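Long form salivary protein D7L (PDB 6MT7) binds and sequesters cysteinyl leukotrienes and a thromboxane A2 analogue, countering host responses and collagen-induced platelet aggregation while the sand fly feeds on blood. Local coordinates at residues 75-80 against 113-118; 5-10 against 124-129. All coordinates share one frame; numbering follows the deposited sequence.

Contact 1 (75-80 with 113-118) and contact 2 (5-10 with 124-129) have centres about 13 Å apart and lie on the same side of the chain's centre. Along the chain contact 1 is nested within the loop that contact 2 closes: the start of helix 8-21 comes first, then the exit from helix 65-74, then helices 109-115 and 120-128, which follow each other directly. The two contacts touch through Y117, which stacks on R75 in contact 1 while its CG packs 3.5 Å from CB of A8 in contact 2. Together they join the start of helix 8-21 to the ends of helices 65-74, 109-115 and 120-128, near the pocket that holds a Triton X-100 fragment here and to which F116 contributes.

Contact 1: 75-80 against 113-118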
loop_
_atom_site.group_PDB
_atom_site.type_symbol
_atom_site.label_atom_id
_atom_site.label_comp_id
_atom_site.label_asym_id
_atom_site.label_seq_id
_atom_site.Cartn_x
_atom_site.Cartn_y
_atom_site.Cartn_z
ATOM N N ARG A 75 -2.500 15.033 10.381
ATOM C CA ARG A 75 -3.864 14.692 10.755
ATOM C C ARG A 75 -4.307 15.349 12.060
ATOM O O ARG A 75 -5.401 15.044 12.549
ATOM C CB ARG A 75 -4.003 13.172 10.874
ATOM C CG ARG A 75 -3.635 12.419 9.595
ATOM C CD ARG A 75 -4.793 12.353 8.624
ATOM N NE ARG A 75 -5.945 11.713 9.239
ATOM C CZ ARG A 75 -7.118 12.306 9.440
ATOM N NH1 ARG A 75 -7.315 13.565 9.060
ATOM N NH2 ARG A 75 -8.099 11.634 10.024
ATOM N N SER A 76 -3.480 16.228 12.637
ATOM C CA SER A 76 -3.775 16.903 13.906
ATOM C C SER A 76 -4.038 15.913 15.040
ATOM O O SER A 76 -4.960 16.094 15.838
ATOM C CB SER A 76 -4.948 17.882 13.767
ATOM O OG SER A 76 -4.762 18.785 12.685
ATOM N N VAL A 77 -3.223 14.860 15.115
ATOM C CA VAL A 77 -3.243 13.901 16.215
ATOM C C VAL A 77 -1.953 14.060 17.004
ATOM O O VAL A 77 -0.862 14.115 16.420
ATOM C CB VAL A 77 -3.390 12.449 15.717
ATOM C CG1 VAL A 77 -3.535 11.499 16.899
ATOM C CG2 VAL A 77 -4.575 12.308 14.768
ATOM N N ALA A 78 -2.074 14.103 18.330
ATOM C CA ALA A 78 -0.904 14.233 19.189
ATOM C C ALA A 78 0.078 13.095 18.954
ATOM O O ALA A 78 -0.311 11.937 18.784
ATOM C CB ALA A 78 -1.329 14.257 20.660
ATOM N N ILE A 79 1.363 13.424 18.947
ATOM C CA ILE A 79 2.404 12.408 18.825
ATOM C C ILE A 79 2.335 11.473 20.025
ATOM O O ILE A 79 2.427 11.935 21.170
ATOM C CB ILE A 79 3.799 13.043 18.717
ATOM C CG1 ILE A 79 3.841 14.030 17.547
ATOM C CG2 ILE A 79 4.861 11.952 18.565
ATOM C CD1 ILE A 79 3.520 13.407 16.223
ATOM N N PRO A 80 2.197 10.167 19.825
ATOM C CA PRO A 80 2.066 9.260 20.968
ATOM C C PRO A 80 3.392 9.042 21.686
ATOM O O PRO A 80 4.475 9.338 21.176
ATOM C CB PRO A 80 1.552 7.965 20.338
ATOM C CG PRO A 80 1.923 8.043 18.912
ATOM C CD PRO A 80 2.048 9.481 18.530
ATOM N N ARG A 113 -5.828 4.765 14.396
ATOM C CA ARG A 113 -6.919 4.665 13.433
ATOM C C ARG A 113 -7.294 6.040 12.889
ATOM O O ARG A 113 -7.563 6.192 11.689
ATOM C CB ARG A 113 -8.122 3.967 14.076
ATOM C CG ARG A 113 -7.822 2.508 14.405
ATOM C CD ARG A 113 -9.031 1.792 15.002
ATOM N NE ARG A 113 -10.142 1.769 14.060
ATOM C CZ ARG A 113 -11.335 1.265 14.334
ATOM N NH1 ARG A 113 -11.561 0.743 15.529
ATOM N NH2 ARG A 113 -12.295 1.279 13.417
ATOM N N THR A 114 -7.276 7.065 13.747
ATOM C CA THR A 114 -7.541 8.419 13.260
ATOM C C THR A 114 -6.484 8.852 12.246
ATOM O O THR A 114 -6.806 9.351 11.163
ATOM C CB THR A 114 -7.581 9.412 14.426
ATOM O OG1 THR A 114 -8.622 9.055 15.353
ATOM C CG2 THR A 114 -7.830 10.831 13.900
ATOM N N ALA A 115 -5.209 8.676 12.591
ATOM C CA ALA A 115 -4.135 9.163 11.732
ATOM C C ALA A 115 -4.076 8.424 10.401
ATOM O O ALA A 115 -3.704 9.017 9.381
ATOM C CB ALA A 115 -2.801 9.052 12.459
ATOM N N PHE A 116 -4.468 7.150 10.375
ATOM C CA PHE A 116 -4.344 6.341 9.173
ATOM C C PHE A 116 -5.693 5.995 8.561
ATOM O O PHE A 116 -5.793 5.013 7.818
ATOM C CB PHE A 116 -3.531 5.080 9.472
ATOM C CG PHE A 116 -2.070 5.367 9.673
ATOM C CD1 PHE A 116 -1.198 5.393 8.591
ATOM C CD2 PHE A 116 -1.586 5.696 10.930
ATOM C CE1 PHE A 116 0.143 5.695 8.769
ATOM C CE2 PHE A 116 -0.248 5.997 11.115
ATOM C CZ PHE A 116 0.613 5.994 10.037
ATOM N N TYR A 117 -6.720 6.799 8.852
ATOM C CA TYR A 117 -8.044 6.678 8.228
ATOM C C TYR A 117 -8.646 5.295 8.444
ATOM O O TYR A 117 -9.320 4.755 7.565
ATOM C CB TYR A 117 -7.984 7.002 6.732
ATOM C CG TYR A 117 -7.481 8.399 6.423
ATOM C CD1 TYR A 117 -8.316 9.500 6.546
ATOM C CD2 TYR A 117 -6.178 8.610 6.009
ATOM C CE1 TYR A 117 -7.860 10.774 6.263
ATOM C CE2 TYR A 117 -5.711 9.875 5.724
ATOM C CZ TYR A 117 -6.559 10.952 5.843
ATOM O OH TYR A 117 -6.083 12.214 5.560
ATOM N N GLY A 118 -8.425 4.734 9.632
ATOM C CA GLY A 118 -8.930 3.423 9.978
ATOM C C GLY A 118 -10.279 3.465 10.666
ATOM O O GLY A 118 -10.689 2.499 11.312
#
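R75 reaches Y117 and T114 by a doubly bent side chain: its CG stands anti to the carbonyl carbon, and turns at chi2 (-84°) and chi3 (-58°) bring CD and then NE round to the end of helix 109-115. There the guanidinium lies flat on the Y117 ring, the planes only 12° apart and the centres 4.2 Å from each other. The stack is offset: CE1 of Y117 sits over the centre of the guanidinium, whereas NE of R75 lies over the ring nearer its rim. The edge of the same group does separate work. NE and NH2 both donate to the carbonyl oxygen of T114, at 3.2 Å from NE and 2.9 Å from NH2, a side-on grip on one atom from one face of its carbonyl plane. One flat cation thus uses its face for an aromatic ring and its edge for a backbone acceptor at a helix end, which should fix its rotation. Beside it, CG of R75 packs 3.4 Å from O of A115, an oxygen whose hydrogen bond comes from NE2 of Q71. V77 adds an apolar patch, its CG2 meeting CG2 of T114 at 3.7 Å; the hydroxyl of T114 is hydrogen-bonded to N110 O. A Schellman motif with S76 at C-prime ends helix 65-74. In this odorant-binding (PBP/GOBP) fold the contact ties that exit to the end of helix 109-115, beside F116 of the pocket. L122 of helix 120-128 packs on both R75 and T114, while A8 and T11 of helix 8-21 lie against Y117.

Contact 2: 5-10 against 124-129; sequences PRNADQ and DEWFTQ
W126 and F127, neighbours on helix 120-128, pack against the N-terminus of helix 8-21, which a capping box between N7 and Q10 closes. W126 comes first. Its CG is anti to the backbone N (chi1 -172°), and the indole extends over the first turn of the other helix, one face lying against the backbone. The amide nitrogen of A8 stands 3.8 Å above the plane, over the ring centre, with N of D9 nearer the rim. CB of A8 packs 3.6 Å from CG of W126, and CB of N7 approaches CZ2 of W126 to 3.3 Å, a close contact. The cap itself is made within 5-10: OD1 of N7 accepts from N of Q10, and OE1 of Q10 accepts from N of N7. Y117 meets W126 edge-to-face. F127 follows, its ring at about a right angle to the D9 carboxylate, whose OD2 forms a salt bridge with R166 and whose OD1 is hydrogen-bonded to the hydroxyl of Y231. On its own helix, CE3 of W126 lies over the centre of the F127 ring. K136, which probably binds the eicosanoid ligands, as in related proteins, also touches F127, and CZ of F127 rests 3.7 Å from CA of D9.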
loop_
_atom_site.group_PDB
_atom_site.type_symbol
_atom_site.label_atom_id
_atom_site.label_comp_id
_atom_site.label_asym_id
_atom_site.label_seq_id
_atom_site.Cartn_x
_atom_site.Cartn_y
_atom_site.Cartn_z
ATOM N N PRO A 5 1.892 13.101 3.696
ATOM C CA PRO A 5 1.336 11.914 4.365
ATOM C C PRO A 5 0.586 10.988 3.413
ATOM O O PRO A 5 0.362 11.326 2.249
ATOM C CB PRO A 5 0.372 12.513 5.388
ATOM C CG PRO A 5 -0.098 13.792 4.734
ATOM C CD PRO A 5 1.117 14.319 3.993
ATOM N N ARG A 6 0.208 9.823 3.927
ATOM C CA ARG A 6 -0.560 8.855 3.154
ATOM C C ARG A 6 -2.040 9.188 3.236
ATOM O O ARG A 6 -2.548 9.554 4.299
ATOM C CB ARG A 6 -0.306 7.442 3.682
ATOM C CG ARG A 6 1.171 7.087 3.838
ATOM C CD ARG A 6 1.952 7.211 2.532
ATOM N NE ARG A 6 1.493 6.249 1.525
ATOM C CZ ARG A 6 1.681 6.401 0.217
ATOM N NH1 ARG A 6 2.303 7.485 -0.250
ATOM N NH2 ARG A 6 1.247 5.466 -0.634
ATOM N N ASN A 7 -2.739 9.078 2.103
ATOM C CA ASN A 7 -4.147 9.432 2.094
ATOM C C ASN A 7 -4.991 8.190 2.384
ATOM O O ASN A 7 -4.470 7.088 2.563
ATOM C CB ASN A 7 -4.514 10.143 0.775
ATOM C CG ASN A 7 -4.463 9.232 -0.441
ATOM O OD1 ASN A 7 -4.807 8.056 -0.370
ATOM N ND2 ASN A 7 -4.048 9.788 -1.579
ATOM N N ALA A 8 -6.317 8.360 2.441
ATOM C CA ALA A 8 -7.177 7.262 2.885
ATOM C C ALA A 8 -7.254 6.129 1.865
ATOM O O ALA A 8 -7.546 4.982 2.232
ATOM C CB ALA A 8 -8.584 7.780 3.187
ATOM N N ASP A 9 -7.063 6.433 0.584
ATOM C CA ASP A 9 -6.983 5.369 -0.414
ATOM C C ASP A 9 -5.673 4.608 -0.280
ATOM O O ASP A 9 -5.631 3.376 -0.428
ATOM C CB ASP A 9 -7.114 5.967 -1.816
ATOM C CG ASP A 9 -6.912 4.934 -2.921
ATOM O OD1 ASP A 9 -7.784 4.059 -3.059
ATOM O OD2 ASP A 9 -5.891 5.006 -3.642
ATOM N N GLN A 10 -4.591 5.331 -0.003
ATOM C CA GLN A 10 -3.282 4.699 0.090
ATOM C C GLN A 10 -3.170 3.837 1.340
ATOM O O GLN A 10 -2.503 2.795 1.321
ATOM C CB GLN A 10 -2.196 5.772 0.073
ATOM C CG GLN A 10 -2.072 6.463 -1.287
ATOM C CD GLN A 10 -1.243 7.730 -1.227
ATOM O OE1 GLN A 10 -1.179 8.411 -0.191
ATOM N NE2 GLN A 10 -0.593 8.054 -2.338
ATOM N N ASP A 124 -14.639 7.601 4.847
ATOM C CA ASP A 124 -15.737 8.045 3.987
ATOM C C ASP A 124 -15.643 9.534 3.691
ATOM O O ASP A 124 -15.847 9.962 2.549
ATOM C CB ASP A 124 -17.082 7.736 4.643
ATOM C CG ASP A 124 -17.399 6.254 4.685
ATOM O OD1 ASP A 124 -16.571 5.426 4.246
ATOM O OD2 ASP A 124 -18.497 5.915 5.170
ATOM N N GLU A 125 -15.347 10.341 4.714
ATOM C CA GLU A 125 -15.228 11.779 4.507
ATOM C C GLU A 125 -14.092 12.103 3.553
ATOM O O GLU A 125 -14.259 12.921 2.642
ATOM C CB GLU A 125 -15.035 12.500 5.843
ATOM C CG GLU A 125 -16.272 12.446 6.730
ATOM C CD GLU A 125 -16.082 13.138 8.065
ATOM O OE1 GLU A 125 -14.925 13.473 8.409
ATOM O OE2 GLU A 125 -17.093 13.323 8.782
ATOM N N TRP A 126 -12.934 11.460 3.727
ATOM C CA TRP A 126 -11.831 11.694 2.803
ATOM C C TRP A 126 -12.253 11.396 1.365
ATOM O O TRP A 126 -11.973 12.179 0.452
ATOM C CB TRP A 126 -10.605 10.846 3.186
ATOM C CG TRP A 126 -9.419 11.220 2.356
ATOM C CD1 TRP A 126 -8.463 12.156 2.659
ATOM C CD2 TRP A 126 -9.096 10.734 1.044
ATOM N NE1 TRP A 126 -7.561 12.262 1.627
ATOM C CE2 TRP A 126 -7.934 11.408 0.621
ATOM C CE3 TRP A 126 -9.686 9.799 0.185
ATOM C CZ2 TRP A 126 -7.334 11.164 -0.622
ATOM C CZ3 TRP A 126 -9.086 9.557 -1.052
ATOM C CH2 TRP A 126 -7.923 10.231 -1.435
ATOM N N PHE A 127 -12.920 10.255 1.140
ATOM C CA PHE A 127 -13.266 9.864 -0.230
ATOM C C PHE A 127 -14.306 10.795 -0.838
ATOM O O PHE A 127 -14.213 11.149 -2.024
ATOM C CB PHE A 127 -13.777 8.425 -0.270
ATOM C CG PHE A 127 -12.681 7.404 -0.385
ATOM C CD1 PHE A 127 -12.124 7.101 -1.619
ATOM C CD2 PHE A 127 -12.195 6.771 0.738
ATOM C CE1 PHE A 127 -11.101 6.175 -1.726
ATOM C CE2 PHE A 127 -11.178 5.842 0.634
ATOM C CZ PHE A 127 -10.639 5.540 -0.599
ATOM N N THR A 128 -15.310 11.188 -0.053
ATOM C CA THR A 128 -16.314 12.115 -0.567
ATOM C C THR A 128 -15.676 13.436 -0.969
ATOM O O THR A 128 -16.077 14.052 -1.964
ATOM C CB THR A 128 -17.412 12.348 0.473
ATOM O OG1 THR A 128 -18.074 11.109 0.752
ATOM C CG2 THR A 128 -18.447 13.351 -0.059
ATOM N N GLN A 129 -14.659 13.867 -0.227
ATOM C CA GLN A 129 -13.979 15.130 -0.479
ATOM C C GLN A 129 -12.830 15.026 -1.474
ATOM O O GLN A 129 -12.205 16.047 -1.777
ATOM C CB GLN A 129 -13.459 15.709 0.838
ATOM C CG GLN A 129 -14.572 15.970 1.838
ATOM C CD GLN A 129 -14.059 16.455 3.178
ATOM O OE1 GLN A 129 -12.934 16.949 3.287
ATOM N NE2 GLN A 129 -14.886 16.316 4.208
#